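Side-chain contacts in uncharacterized protein MJ1062 (Methanocaldococcus jannaschii, PDB 3EO4), which is of unknown function, though the piece crystallised here is a GNAT-type domain that probably transfers acyl groups, in a longer protein that may also carry hexosyltransferase activity: residues A[115-118]-A[119-123]; A[137-140]-A[141-145]; A[53-56]-A[57-61]; A[68-72]-A[73-77]. One frame throughout, in Å; residues are numbered along the deposited sequence.

How the interactions relate
All four contacts are local, each within a single helix, its C-terminal end or one hairpin of the same GNAT-type domain. Along the chain, interaction 3 comes first, on helix 49-58, then interaction 4, where strands 63-71 and 74-84 of the five-stranded antiparallel sheet join. Interaction 1 follows on helix 107-121 and interaction 2 on helix 136-144. Interactions 1 and 2 have centres about 19 Å apart yet touch, Leu116 CD1 lying 4.3 Å from Leu145 CD1, so the end of helix 136-144 reaches the side of helix 107-121. The other pairs do not touch; the centres of interactions 3 and 4 are farthest apart, about 28 Å. Interaction 4 and Tyr53 also reach the second subunit.

Interaction 1: residues A[115-118]-A[119-123]; sequences VLKW and LKNIG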
# COMPACT_ATOMS: atom_id res chain seq x y z
N VAL A 115 -17.84 -10.52 -9.38
CA VAL A 115 -17.71 -11.76 -8.60
C VAL A 115 -19.05 -12.53 -8.50
O VAL A 115 -19.06 -13.73 -8.72
CB VAL A 115 -17.11 -11.48 -7.19
CG1 VAL A 115 -17.15 -12.72 -6.32
CG2 VAL A 115 -15.67 -10.99 -7.32
N LEU A 116 -20.16 -11.83 -8.23
CA LEU A 116 -21.48 -12.45 -8.20
C LEU A 116 -21.85 -13.13 -9.51
O LEU A 116 -22.47 -14.21 -9.49
CB LEU A 116 -22.58 -11.45 -7.80
CG LEU A 116 -22.39 -10.73 -6.46
CD1 LEU A 116 -23.43 -9.64 -6.32
CD2 LEU A 116 -22.42 -11.65 -5.24
N LYS A 117 -21.49 -12.52 -10.63
CA LYS A 117 -21.78 -13.12 -11.93
C LYS A 117 -20.98 -14.42 -12.11
O LYS A 117 -21.51 -15.41 -12.61
CB LYS A 117 -21.49 -12.13 -13.07
CG LYS A 117 -22.17 -12.47 -14.40
CD LYS A 117 -23.67 -12.06 -14.38
CE LYS A 117 -24.60 -13.10 -15.06
NZ LYS A 117 -24.41 -13.20 -16.53
N TRP A 118 -19.72 -14.41 -11.70
CA TRP A 118 -18.88 -15.59 -11.82
C TRP A 118 -19.44 -16.71 -10.94
O TRP A 118 -19.55 -17.83 -11.39
CB TRP A 118 -17.46 -15.25 -11.38
CG TRP A 118 -16.52 -16.44 -11.33
CD1 TRP A 118 -15.93 -17.06 -12.39
CD2 TRP A 118 -16.05 -17.13 -10.15
NE1 TRP A 118 -15.15 -18.11 -11.95
CE2 TRP A 118 -15.19 -18.16 -10.58
CE3 TRP A 118 -16.31 -16.99 -8.78
CZ2 TRP A 118 -14.56 -19.03 -9.69
CZ3 TRP A 118 -15.67 -17.85 -7.89
CH2 TRP A 118 -14.81 -18.87 -8.35
N LEU A 119 -19.80 -16.40 -9.70
CA LEU A 119 -20.43 -17.39 -8.78
C LEU A 119 -21.71 -18.03 -9.32
O LEU A 119 -21.89 -19.26 -9.28
CB LEU A 119 -20.75 -16.73 -7.43
CG LEU A 119 -19.58 -16.32 -6.57
CD1 LEU A 119 -20.12 -15.49 -5.42
CD2 LEU A 119 -18.82 -17.59 -6.06
N LYS A 120 -22.61 -17.16 -9.81
CA LYS A 120 -23.87 -17.57 -10.41
C LYS A 120 -23.68 -18.53 -11.57
O LYS A 120 -24.38 -19.54 -11.68
CB LYS A 120 -24.65 -16.34 -10.89
CG LYS A 120 -26.04 -16.67 -11.36
CD LYS A 120 -26.85 -15.40 -11.65
CE LYS A 120 -28.25 -15.78 -12.12
NZ LYS A 120 -29.27 -14.85 -11.52
N ASN A 121 -22.72 -18.23 -12.43
CA ASN A 121 -22.57 -18.96 -13.67
C ASN A 121 -22.07 -20.41 -13.46
O ASN A 121 -22.33 -21.28 -14.29
CB ASN A 121 -21.62 -18.22 -14.59
CG ASN A 121 -22.29 -17.07 -15.31
OD1 ASN A 121 -23.52 -16.88 -15.24
ND2 ASN A 121 -21.49 -16.30 -16.05
N ILE A 122 -21.36 -20.62 -12.35
CA ILE A 122 -20.95 -21.96 -11.95
C ILE A 122 -21.88 -22.65 -10.95
O ILE A 122 -21.55 -23.74 -10.46
CB ILE A 122 -19.50 -22.01 -11.43
CG1 ILE A 122 -19.28 -21.03 -10.28
CG2 ILE A 122 -18.51 -21.80 -12.61
CD1 ILE A 122 -18.00 -21.23 -9.62
N GLY A 123 -23.01 -22.02 -10.65
CA GLY A 123 -24.09 -22.66 -9.95
C GLY A 123 -24.32 -22.37 -8.48
O GLY A 123 -25.08 -23.08 -7.84
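The C-terminal end of helix 107-121 closes in a Schellman motif, and the side chains of its last turns pack along the helix as it stops. Trp118 and Ile122, four residues apart, meet ring to methyl. The methyl CD1 of Ile122 sits over one face of the indole, 4.1 Å from the centroid of the six-membered ring of Trp118 and 12° off its normal, which makes this a CH-pi contact. Ile122 reaches it by holding CG1 between its own backbone N and carbonyl carbon (chi1 55°). Leu119 CD2 approaches the same indole obliquely, 3.7 Å from Trp118 CZ3, while its other methyl, CD1, lies 4.2 Å from Val115 CG1; those two side chains run alongside each other. Beyond the two segments, Trp118 meets Trp65 edge-to-face, and Val115 and Leu119 both pack on Ile93, so this side of the helix lies against the sheet.

The backbone bonds weaken as the helix ends. Leu119 N to Val115 O is 2.9 Å and nearly straight at 171°, whereas Ile122 N to Trp118 O has stretched to a weak 3.5 Å. Gly123, at positive phi, then donates from N to Lys120 O at 3.0 Å, and Tyr124 N returns to Leu119 O. Ile122 and Gly123 also line the pocket holding a polyether, probably from the crystallisation liquor. The Tyr124 and Gly123 bonds, with glycine at positive phi, mark a Schellman C-cap.

Interaction 2: residues A[137-140]-A[141-145]; sequences RSIK and LFESL
Backbone hydrogen bonds join Arg137-Lys140 to Leu141-Ser144 in an unbroken i to i+4 series. Phe142 N to Ser138 O measures 3.1 Å at 166°, whereas the last of the series, Ser144 N to Lys140 O, bends to 143°. Ser144 OG adds a side-chain bond, donating to Leu141 O at 2.7 Å; its chi1 of 83° turns the hydroxyl back over the preceding turn. Ser144 OG also bonds Arg109 NE, tying this helix end to helix 107-121.

Among the side chains, Phe142 turns the edge of its ring to Ser138: OG lies in the ring plane, 3.6 Å from CE2, and the carbonyl O of Ser138 is 3.2 Å from CD2. Helix 136-144 of the GNAT-type domain packs through this ring on Ala129 and Ile131 of strand 126-132, and Phe142 meets Phe147 edge-to-face. Ser138 OG itself bonds a MES molecule, probably from the crystallisation liquor.

A further van der Waals contact joins Ile139 and Glu143. The two run side by side in the same direction, Ile139 CG2 touching the carboxylate carbon CD of Glu143 at 3.9 Å; both side chains also rest on Tyr160 of strand 157-163.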
# COMPACT_ATOMS: atom_id res chain seq x y z
N ARG A 137 -19.87 2.76 4.11
CA ARG A 137 -19.69 2.70 2.65
C ARG A 137 -19.88 1.27 2.16
O ARG A 137 -20.45 1.03 1.09
CB ARG A 137 -18.32 3.25 2.23
CG ARG A 137 -18.27 4.79 2.34
CD ARG A 137 -16.87 5.33 2.15
NE ARG A 137 -16.81 6.79 2.23
CZ ARG A 137 -17.23 7.64 1.28
NH1 ARG A 137 -17.10 8.95 1.46
NH2 ARG A 137 -17.80 7.21 0.16
N SER A 138 -19.46 0.32 2.99
CA SER A 138 -19.55 -1.05 2.59
C SER A 138 -21.00 -1.54 2.69
O SER A 138 -21.51 -2.22 1.80
CB SER A 138 -18.58 -1.91 3.38
OG SER A 138 -18.92 -3.27 3.24
N ILE A 139 -21.69 -1.13 3.75
CA ILE A 139 -23.12 -1.39 3.86
C ILE A 139 -23.88 -0.85 2.63
O ILE A 139 -24.71 -1.55 2.07
CB ILE A 139 -23.69 -0.83 5.20
CG1 ILE A 139 -23.09 -1.64 6.38
CG2 ILE A 139 -25.25 -0.81 5.20
CD1 ILE A 139 -23.33 -1.06 7.77
N LYS A 140 -23.60 0.39 2.22
CA LYS A 140 -24.24 0.97 1.04
C LYS A 140 -23.92 0.23 -0.24
O LYS A 140 -24.79 0.04 -1.09
CB LYS A 140 -23.81 2.42 0.87
CG LYS A 140 -24.46 3.28 1.89
CD LYS A 140 -23.99 4.70 1.77
CE LYS A 140 -24.87 5.61 2.62
NZ LYS A 140 -24.79 6.97 2.04
N LEU A 141 -22.67 -0.17 -0.38
CA LEU A 141 -22.22 -0.98 -1.51
C LEU A 141 -23.08 -2.25 -1.68
O LEU A 141 -23.66 -2.47 -2.74
CB LEU A 141 -20.72 -1.34 -1.36
CG LEU A 141 -19.87 -2.01 -2.46
CD1 LEU A 141 -18.45 -2.10 -1.99
CD2 LEU A 141 -20.35 -3.41 -2.88
N PHE A 142 -23.16 -3.07 -0.63
CA PHE A 142 -23.82 -4.37 -0.74
C PHE A 142 -25.34 -4.27 -0.82
O PHE A 142 -25.98 -5.00 -1.60
CB PHE A 142 -23.40 -5.30 0.40
CG PHE A 142 -22.01 -5.86 0.23
CD1 PHE A 142 -21.77 -6.93 -0.62
CD2 PHE A 142 -20.92 -5.29 0.92
CE1 PHE A 142 -20.48 -7.46 -0.77
CE2 PHE A 142 -19.64 -5.79 0.77
CZ PHE A 142 -19.41 -6.86 -0.07
N GLU A 143 -25.91 -3.33 -0.06
CA GLU A 143 -27.34 -3.04 -0.21
C GLU A 143 -27.67 -2.48 -1.62
O GLU A 143 -28.76 -2.73 -2.14
CB GLU A 143 -27.86 -2.12 0.90
CG GLU A 143 -27.71 -2.72 2.33
CD GLU A 143 -28.48 -1.95 3.40
OE1 GLU A 143 -28.67 -0.73 3.23
OE2 GLU A 143 -28.88 -2.57 4.41
N SER A 144 -26.76 -1.77 -2.26
CA SER A 144 -27.06 -1.32 -3.63
C SER A 144 -27.15 -2.53 -4.59
O SER A 144 -27.73 -2.45 -5.66
CB SER A 144 -26.05 -0.29 -4.13
OG SER A 144 -24.89 -0.94 -4.63
N LEU A 145 -26.60 -3.65 -4.18
CA LEU A 145 -26.66 -4.88 -4.97
C LEU A 145 -27.71 -5.86 -4.46
O LEU A 145 -27.75 -7.02 -4.87
CB LEU A 145 -25.29 -5.58 -5.03
CG LEU A 145 -24.16 -4.81 -5.71
CD1 LEU A 145 -22.82 -5.48 -5.42
CD2 LEU A 145 -24.40 -4.62 -7.21

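Interaction 3: residues A[53-56]-A[57-61]; sequences YSWW and MSREN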
# COMPACT_ATOMS: atom_id res chain seq x y z
N TYR A 53 1.94 -13.61 5.08
CA TYR A 53 2.44 -14.64 4.19
C TYR A 53 1.92 -16.02 4.62
O TYR A 53 1.67 -16.89 3.79
CB TYR A 53 3.98 -14.62 4.15
CG TYR A 53 4.55 -15.42 3.01
CD1 TYR A 53 4.33 -15.00 1.69
CD2 TYR A 53 5.26 -16.60 3.22
CE1 TYR A 53 4.82 -15.71 0.63
CE2 TYR A 53 5.76 -17.33 2.15
CZ TYR A 53 5.52 -16.86 0.84
OH TYR A 53 5.98 -17.51 -0.28
N SER A 54 1.75 -16.20 5.92
CA SER A 54 1.14 -17.43 6.42
C SER A 54 -0.33 -17.53 5.98
O SER A 54 -0.79 -18.62 5.63
CB SER A 54 1.32 -17.51 7.93
OG SER A 54 0.38 -18.39 8.50
N TRP A 55 -1.05 -16.40 5.92
CA TRP A 55 -2.38 -16.36 5.30
C TRP A 55 -2.29 -16.87 3.85
O TRP A 55 -3.04 -17.75 3.44
CB TRP A 55 -3.00 -14.95 5.34
CG TRP A 55 -4.16 -14.79 4.40
CD1 TRP A 55 -5.44 -15.18 4.62
CD2 TRP A 55 -4.15 -14.19 3.07
NE1 TRP A 55 -6.23 -14.88 3.52
CE2 TRP A 55 -5.46 -14.28 2.55
CE3 TRP A 55 -3.15 -13.61 2.27
CZ2 TRP A 55 -5.80 -13.81 1.28
CZ3 TRP A 55 -3.48 -13.14 0.99
CH2 TRP A 55 -4.80 -13.24 0.51
N TRP A 56 -1.35 -16.33 3.10
CA TRP A 56 -1.20 -16.62 1.68
C TRP A 56 -0.91 -18.09 1.39
O TRP A 56 -1.49 -18.67 0.47
CB TRP A 56 -0.12 -15.71 1.09
CG TRP A 56 0.37 -16.12 -0.24
CD1 TRP A 56 1.54 -16.75 -0.52
CD2 TRP A 56 -0.29 -15.91 -1.49
NE1 TRP A 56 1.66 -16.95 -1.88
CE2 TRP A 56 0.54 -16.44 -2.49
CE3 TRP A 56 -1.50 -15.31 -1.86
CZ2 TRP A 56 0.20 -16.40 -3.85
CZ3 TRP A 56 -1.84 -15.28 -3.22
CH2 TRP A 56 -0.99 -15.81 -4.19
N MSE A 57 -0.02 -18.69 2.18
CA MSE A 57 0.28 -20.10 2.07
C MSE A 57 -0.83 -20.98 2.66
O MSE A 57 -0.83 -22.19 2.44
CB MSE A 57 1.63 -20.44 2.74
CG MSE A 57 2.84 -19.67 2.18
SE MSE A 57 3.16 -20.04 0.25
CE MSE A 57 4.03 -21.81 0.48
N SER A 58 -1.75 -20.38 3.40
CA SER A 58 -2.84 -21.12 4.05
C SER A 58 -4.13 -21.18 3.23
O SER A 58 -5.04 -21.94 3.58
CB SER A 58 -3.17 -20.50 5.40
OG SER A 58 -2.56 -21.22 6.46
N ARG A 59 -4.23 -20.36 2.17
CA ARG A 59 -5.49 -20.17 1.49
C ARG A 59 -6.14 -21.50 1.02
O ARG A 59 -5.47 -22.35 0.45
CB ARG A 59 -5.34 -19.18 0.32
CG ARG A 59 -4.81 -17.81 0.72
CD ARG A 59 -4.28 -17.04 -0.48
NE ARG A 59 -5.35 -16.69 -1.40
CZ ARG A 59 -5.50 -17.19 -2.62
NH1 ARG A 59 -6.53 -16.80 -3.37
NH2 ARG A 59 -4.62 -18.07 -3.10
N GLU A 60 -7.44 -21.66 1.31
CA GLU A 60 -8.25 -22.76 0.78
C GLU A 60 -9.66 -22.28 0.55
O GLU A 60 -10.14 -21.39 1.27
CB GLU A 60 -8.29 -23.91 1.78
CG GLU A 60 -7.27 -24.98 1.50
CD GLU A 60 -6.35 -25.21 2.69
OE1 GLU A 60 -6.53 -24.50 3.72
OE2 GLU A 60 -5.45 -26.09 2.59
N ASN A 61 -10.32 -22.87 -0.45
CA ASN A 61 -11.74 -22.61 -0.75
C ASN A 61 -12.03 -21.13 -0.95
O ASN A 61 -13.09 -20.63 -0.59
CB ASN A 61 -12.63 -23.19 0.36
CG ASN A 61 -12.50 -24.69 0.47
OD1 ASN A 61 -12.82 -25.42 -0.46
ND2 ASN A 61 -12.01 -25.15 1.61
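Tyr53 O still accepts a regular helical bond from Met57 N (2.9 Å), but at the next residue Ser58 N reaches Trp55 O from above the carbonyl plane, 66° out of it, as helix 49-58 of the GNAT-type domain frays into an extended chain at Arg59.

Met57, present as selenomethionine, makes Met-aromatic contacts on two rings. Its CG lies over one face of Tyr53, 4.2 Å from the ring centroid, and the bend at chi2 carries SE obliquely past that ring until it is 3.7 Å from Trp56 CD1. Tyr53 also packs on Thr74 of the second subunit.

Arg59 runs between two indoles. Its CD is over the face of Trp55, 4.0 Å from the centroid of the six-membered ring, in a CH-pi contact, and the same carbon meets Trp56 CE3 at 3.6 Å. The guanidinium is turned differently to each: its plane is 66° from the Trp55 ring, which stands at its edge, but only 19° from that of Trp56. A salt bridge from NH1 to Asp64 anchors the charged end. With the two planes close to parallel, Trp56 CZ3 lies over the guanidinium face, 3.9 Å from Arg59 NH2.

Interaction 4: residues A[68-72]-A[73-77]; sequences LLREN and NTIRK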
# COMPACT_ATOMS: atom_id res chain seq x y z
N LEU A 68 -8.47 -3.83 -11.19
CA LEU A 68 -7.72 -2.95 -12.05
C LEU A 68 -8.64 -1.86 -12.55
O LEU A 68 -9.76 -2.13 -12.93
CB LEU A 68 -7.23 -3.75 -13.23
CG LEU A 68 -5.90 -4.52 -13.19
CD1 LEU A 68 -5.38 -4.88 -11.82
CD2 LEU A 68 -5.94 -5.74 -14.14
N LEU A 69 -8.17 -0.62 -12.55
CA LEU A 69 -8.95 0.48 -13.09
C LEU A 69 -8.24 0.93 -14.35
O LEU A 69 -7.05 1.23 -14.33
CB LEU A 69 -9.10 1.63 -12.08
CG LEU A 69 -9.66 2.95 -12.65
CD1 LEU A 69 -11.12 2.84 -13.13
CD2 LEU A 69 -9.54 4.10 -11.69
N ARG A 70 -9.00 0.97 -15.45
CA ARG A 70 -8.49 1.44 -16.72
C ARG A 70 -9.00 2.86 -16.88
O ARG A 70 -10.21 3.12 -16.84
CB ARG A 70 -8.97 0.58 -17.89
CG ARG A 70 -8.39 1.01 -19.22
CD ARG A 70 -8.99 0.25 -20.39
NE ARG A 70 -8.82 -1.20 -20.24
CZ ARG A 70 -7.80 -1.90 -20.76
NH1 ARG A 70 -6.85 -1.29 -21.46
NH2 ARG A 70 -7.74 -3.22 -20.57
N GLU A 71 -8.07 3.77 -17.06
CA GLU A 71 -8.38 5.17 -17.13
C GLU A 71 -7.37 5.80 -18.05
O GLU A 71 -6.19 5.51 -17.94
CB GLU A 71 -8.24 5.71 -15.73
CG GLU A 71 -8.45 7.16 -15.57
CD GLU A 71 -8.63 7.44 -14.11
OE1 GLU A 71 -9.66 6.96 -13.55
OE2 GLU A 71 -7.73 8.08 -13.52
N ASN A 72 -7.85 6.65 -18.96
CA ASN A 72 -7.04 7.16 -20.08
C ASN A 72 -6.41 5.99 -20.80
O ASN A 72 -5.29 6.05 -21.31
CB ASN A 72 -5.97 8.14 -19.58
CG ASN A 72 -6.57 9.36 -18.94
OD1 ASN A 72 -7.16 10.19 -19.64
ND2 ASN A 72 -6.45 9.49 -17.63
N ASN A 73 -7.17 4.89 -20.82
CA ASN A 73 -6.79 3.66 -21.48
C ASN A 73 -5.55 3.01 -20.87
O ASN A 73 -4.95 2.14 -21.47
CB ASN A 73 -6.59 3.85 -23.00
CG ASN A 73 -6.80 2.56 -23.77
OD1 ASN A 73 -6.18 2.34 -24.80
ND2 ASN A 73 -7.67 1.70 -23.27
N THR A 74 -5.18 3.44 -19.67
CA THR A 74 -4.06 2.86 -18.99
C THR A 74 -4.53 2.23 -17.69
O THR A 74 -5.31 2.84 -16.95
CB THR A 74 -2.97 3.90 -18.78
OG1 THR A 74 -2.17 3.95 -19.97
CG2 THR A 74 -2.09 3.53 -17.59
N ILE A 75 -4.07 1.01 -17.40
CA ILE A 75 -4.59 0.30 -16.25
C ILE A 75 -3.69 0.41 -15.00
O ILE A 75 -2.48 0.46 -15.12
CB ILE A 75 -4.96 -1.20 -16.58
CG1 ILE A 75 -3.90 -2.17 -16.06
CG2 ILE A 75 -5.18 -1.45 -18.08
CD1 ILE A 75 -4.30 -2.70 -14.75
N ARG A 76 -4.30 0.43 -13.81
CA ARG A 76 -3.58 0.45 -12.54
C ARG A 76 -4.31 -0.38 -11.48
O ARG A 76 -5.51 -0.62 -11.60
CB ARG A 76 -3.38 1.90 -12.06
CG ARG A 76 -4.54 2.49 -11.22
CD ARG A 76 -4.20 3.94 -10.84
NE ARG A 76 -5.25 4.64 -10.10
CZ ARG A 76 -6.09 5.50 -10.67
NH1 ARG A 76 -6.01 5.73 -11.98
NH2 ARG A 76 -7.00 6.14 -9.95
N LYS A 77 -3.59 -0.82 -10.44
CA LYS A 77 -4.14 -1.62 -9.32
C LYS A 77 -4.73 -0.75 -8.22
O LYS A 77 -4.03 0.09 -7.64
CB LYS A 77 -3.05 -2.48 -8.70
CG LYS A 77 -2.75 -3.77 -9.44
CD LYS A 77 -1.48 -3.76 -10.25
CE LYS A 77 -0.23 -3.39 -9.44
NZ LYS A 77 -0.04 -4.35 -8.36
O HOH W 1 -8.81 8.31 -10.97
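Glu71 and Arg76 meet across the beta hairpin of strands 63-71 and 74-84 in a salt bridge. Glu71 OE2 lies in the guanidinium plane at its edge, 3.3 Å from Arg76 NH1; the hydrogen bond is straight at 169° but weak. A water in the same plane bridges the two, donating to Glu71 OE2 at 2.8 Å and accepting from Arg76 NH2. The carboxylate is turned 74° from the guanidinium, not a flat two-pronged pairing. Leu69 CD2 sits over one face of the Arg76 guanidinium, nearer its margin than its middle, 3.7 Å from NH2.

On the other sheet face, Ile75 CG2 lies over the centre of the Arg70 guanidinium, 3.8 Å from CZ, and the Asn73 side chain runs alongside that of Arg70, its ND2 3.5 Å from Arg70 CD.

These side chains are set by an antiparallel register closed by a type I' turn from Glu71 to Thr74. Leu69 pairs with Arg76 and Glu71 with Thr74, both hydrogen-bonded; as alternate residues on each strand, all four side chains lie on one face. Farther out, Arg76 NE forms a salt bridge with Glu99, and its guanidinium makes a cation-pi contact with Trp49 of the second subunit. Glu25 of that subunit accepts from Lys77 N. At the turn, Thr74 N donates to Glu71 O at 2.9 Å from 62° out of the carbonyl plane.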